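Local coordinates for protein trehalose-6-phosphate phosphatase (Cryptococcus neoformans, PDB 5DX9) that is a magnesium-binding phosphatase of the haloacid dehalogenase (HAD) superfamily that holds a glycan in its ligand pocket, at residues Arg224-Pro228 / Leu263-Ser267. Residues are numbered along the deposited sequence; the frame is centred on the assembly and turned at random.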
ATOM      1  N   ARG A 224      -4.815   6.936 -11.143  1.00 43.21           N
ATOM      2  CA  ARG A 224      -5.580   7.229 -12.348  1.00 45.25           C
ATOM      3  C   ARG A 224      -6.377   8.524 -12.227  1.00 49.26           C
ATOM      4  O   ARG A 224      -6.384   9.341 -13.147  1.00 50.06           O
ATOM      5  CB  ARG A 224      -6.521   6.071 -12.670  1.00 45.11           C
ATOM      6  CG  ARG A 224      -5.816   4.846 -13.235  1.00 47.40           C
ATOM      7  CD  ARG A 224      -6.669   3.600 -13.069  1.00 47.72           C
ATOM      8  NE  ARG A 224      -8.005   3.781 -13.622  1.00 51.62           N
ATOM      9  CZ  ARG A 224      -8.390   3.318 -14.805  1.00 53.22           C
ATOM     10  NH1 ARG A 224      -7.538   2.637 -15.562  1.00 48.34           N
ATOM     11  NH2 ARG A 224      -9.626   3.531 -15.228  1.00 54.91           N
ATOM     12  N   THR A 225      -7.037   8.710 -11.088  1.00 46.64           N
ATOM     13  CA  THR A 225      -7.986   9.808 -10.929  1.00 47.75           C
ATOM     14  C   THR A 225      -7.330  11.176 -10.739  1.00 47.54           C
ATOM     15  O   THR A 225      -8.026  12.181 -10.598  1.00 48.60           O
ATOM     16  CB  THR A 225      -8.937   9.557  -9.740  1.00 47.21           C
ATOM     17  OG1 THR A 225      -8.175   9.367  -8.542  1.00 41.36           O
ATOM     18  CG2 THR A 225      -9.801   8.327  -9.996  1.00 48.80           C
ATOM     19  N   ILE A 226      -6.001  11.224 -10.731  1.00 47.57           N
ATOM     20  CA  ILE A 226      -5.318  12.515 -10.763  1.00 52.16           C
ATOM     21  C   ILE A 226      -5.473  13.131 -12.150  1.00 52.26           C
ATOM     22  O   ILE A 226      -5.363  14.345 -12.324  1.00 49.90           O
ATOM     23  CB  ILE A 226      -3.824  12.404 -10.424  1.00 47.79           C
ATOM     24  CG1 ILE A 226      -3.151  11.350 -11.307  1.00 48.86           C
ATOM     25  CG2 ILE A 226      -3.640  12.091  -8.955  1.00 52.12           C
ATOM     26  CD1 ILE A 226      -1.644  11.327 -11.180  1.00 48.71           C
ATOM     27  N   PHE A 227      -5.730  12.272 -13.130  1.00 55.88           N
ATOM     28  CA  PHE A 227      -5.971  12.701 -14.502  1.00 54.07           C
ATOM     29  C   PHE A 227      -7.462  12.697 -14.785  1.00 54.77           C
ATOM     30  O   PHE A 227      -8.196  11.882 -14.227  1.00 57.45           O
ATOM     31  CB  PHE A 227      -5.245  11.785 -15.485  1.00 51.87           C
ATOM     32  CG  PHE A 227      -3.790  11.605 -15.181  1.00 52.15           C
ATOM     33  CD1 PHE A 227      -2.958  12.703 -15.042  1.00 51.78           C
ATOM     34  CD2 PHE A 227      -3.254  10.339 -15.016  1.00 50.61           C
ATOM     35  CE1 PHE A 227      -1.618  12.543 -14.757  1.00 49.05           C
ATOM     36  CE2 PHE A 227      -1.914  10.170 -14.731  1.00 52.20           C
ATOM     37  CZ  PHE A 227      -1.094  11.276 -14.602  1.00 50.93           C
ATOM     38  N   PRO A 228      -7.920  13.616 -15.647  1.00 60.64           N
ATOM     39  CA  PRO A 228      -9.326  13.631 -16.059  1.00 58.21           C
ATOM     40  C   PRO A 228      -9.728  12.301 -16.687  1.00 59.29           C
ATOM     41  O   PRO A 228      -8.888  11.643 -17.298  1.00 59.48           O
ATOM     42  CB  PRO A 228      -9.382  14.770 -17.082  1.00 62.90           C
ATOM     43  CG  PRO A 228      -8.226  15.648 -16.731  1.00 61.12           C
ATOM     44  CD  PRO A 228      -7.154  14.717 -16.254  1.00 59.35           C
ATOM     45  N   LEU A 263       1.204  19.064 -10.864  1.00 59.46           N
ATOM     46  CA  LEU A 263       1.957  17.816 -10.930  1.00 59.66           C
ATOM     47  C   LEU A 263       2.743  17.711 -12.231  1.00 55.48           C
ATOM     48  O   LEU A 263       2.268  18.109 -13.292  1.00 56.55           O
ATOM     49  CB  LEU A 263       1.021  16.613 -10.788  1.00 54.44           C
ATOM     50  CG  LEU A 263       0.238  16.518  -9.479  1.00 55.83           C
ATOM     51  CD1 LEU A 263      -0.565  15.223  -9.429  1.00 55.83           C
ATOM     52  CD2 LEU A 263       1.179  16.621  -8.288  1.00 51.52           C
ATOM     53  N   THR A 264       3.951  17.167 -12.138  1.00 53.67           N
ATOM     54  CA  THR A 264       4.787  16.956 -13.311  1.00 52.70           C
ATOM     55  C   THR A 264       4.414  15.653 -14.006  1.00 54.09           C
ATOM     56  O   THR A 264       4.541  15.524 -15.223  1.00 51.91           O
ATOM     57  CB  THR A 264       6.281  16.922 -12.934  1.00 53.80           C
ATOM     58  OG1 THR A 264       6.654  18.174 -12.344  1.00 54.55           O
ATOM     59  CG2 THR A 264       7.143  16.654 -14.162  1.00 49.44           C
ATOM     60  N   ILE A 265       3.943  14.692 -13.217  1.00 51.03           N
ATOM     61  CA  ILE A 265       3.652  13.354 -13.720  1.00 50.47           C
ATOM     62  C   ILE A 265       2.580  13.351 -14.807  1.00 45.98           C
ATOM     63  O   ILE A 265       1.586  14.067 -14.713  1.00 49.04           O
ATOM     64  CB  ILE A 265       3.200  12.417 -12.579  1.00 45.89           C
ATOM     65  CG1 ILE A 265       3.133  10.975 -13.071  1.00 43.45           C
ATOM     66  CG2 ILE A 265       1.860  12.865 -12.014  1.00 46.30           C
ATOM     67  CD1 ILE A 265       4.471  10.426 -13.505  1.00 45.95           C
ATOM     68  N   ARG A 266       2.808  12.550 -15.844  1.00 46.75           N
ATOM     69  CA  ARG A 266       1.801  12.279 -16.866  1.00 50.34           C
ATOM     70  C   ARG A 266       1.573  10.770 -16.953  1.00 46.41           C
ATOM     71  O   ARG A 266       2.454   9.986 -16.595  1.00 45.83           O
ATOM     72  CB  ARG A 266       2.226  12.845 -18.227  1.00 48.97           C
ATOM     73  CG  ARG A 266       2.148  14.361 -18.321  1.00 50.83           C
ATOM     74  CD  ARG A 266       0.745  14.853 -18.011  1.00 53.25           C
ATOM     75  NE  ARG A 266       0.642  16.310 -18.032  1.00 55.97           N
ATOM     76  CZ  ARG A 266       1.030  17.104 -17.038  1.00 59.41           C
ATOM     77  NH1 ARG A 266       1.562  16.587 -15.937  1.00 57.86           N
ATOM     78  NH2 ARG A 266       0.893  18.418 -17.147  1.00 59.68           N
ATOM     79  N   SER A 267       0.395  10.377 -17.435  1.00 46.37           N
ATOM     80  CA  SER A 267      -0.050   8.982 -17.400  1.00 47.53           C
ATOM     81  C   SER A 267       0.987   8.011 -17.952  1.00 47.67           C
ATOM     82  O   SER A 267       1.138   6.894 -17.453  1.00 47.49           O
ATOM     83  CB  SER A 267      -1.360   8.823 -18.175  1.00 48.99           C
ATOM     84  OG  SER A 267      -1.116   8.710 -19.565  1.00 52.50           O
TER
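Following helix 217-225, Ile226 and Phe227 project their side chains against residues 263-267, where strand 261-263 runs into the loop before strand 270-275. Phe227 has the largest part in the contact and comes closest: with chi1 near -52° (m), its ring is laid against the backbone of Ile265-Ser267, CZ 3.3 Å from Ser267 N and 3.6 Å from Arg266 C, and CE2 touches Ser267 CB at 3.7 Å. The carbonyl oxygen of Ile265 meets the ring at its edge, near the ring plane, with O 3.5 Å from Phe227 CE1. Ile226, in the pt rotamer, extends CD1 to 3.9 Å from Ile265 CG2 and 4.4 Å from Leu263 CD1, while Phe227 CZ comes within 4.2 Å of Ile265 CG2, so this methyl group touches both side chains. In this HAD-type fold, strand 206-211 precedes the helix and strand 270-275, its parallel neighbour in the central sheet, follows the loop; the contact thus brings together the two ends of the intervening connection, which carries the small antiparallel sheet 238-240/261-263. No hydrogen bond crosses between the segments. Arg266 points its CB away and folds back (chi1 and chi2 both m), its NH1 donating to Ile265 O (2.8 Å) and Leu263 O (3.1 Å), and its NH2 bonds weakly to Asn236 O.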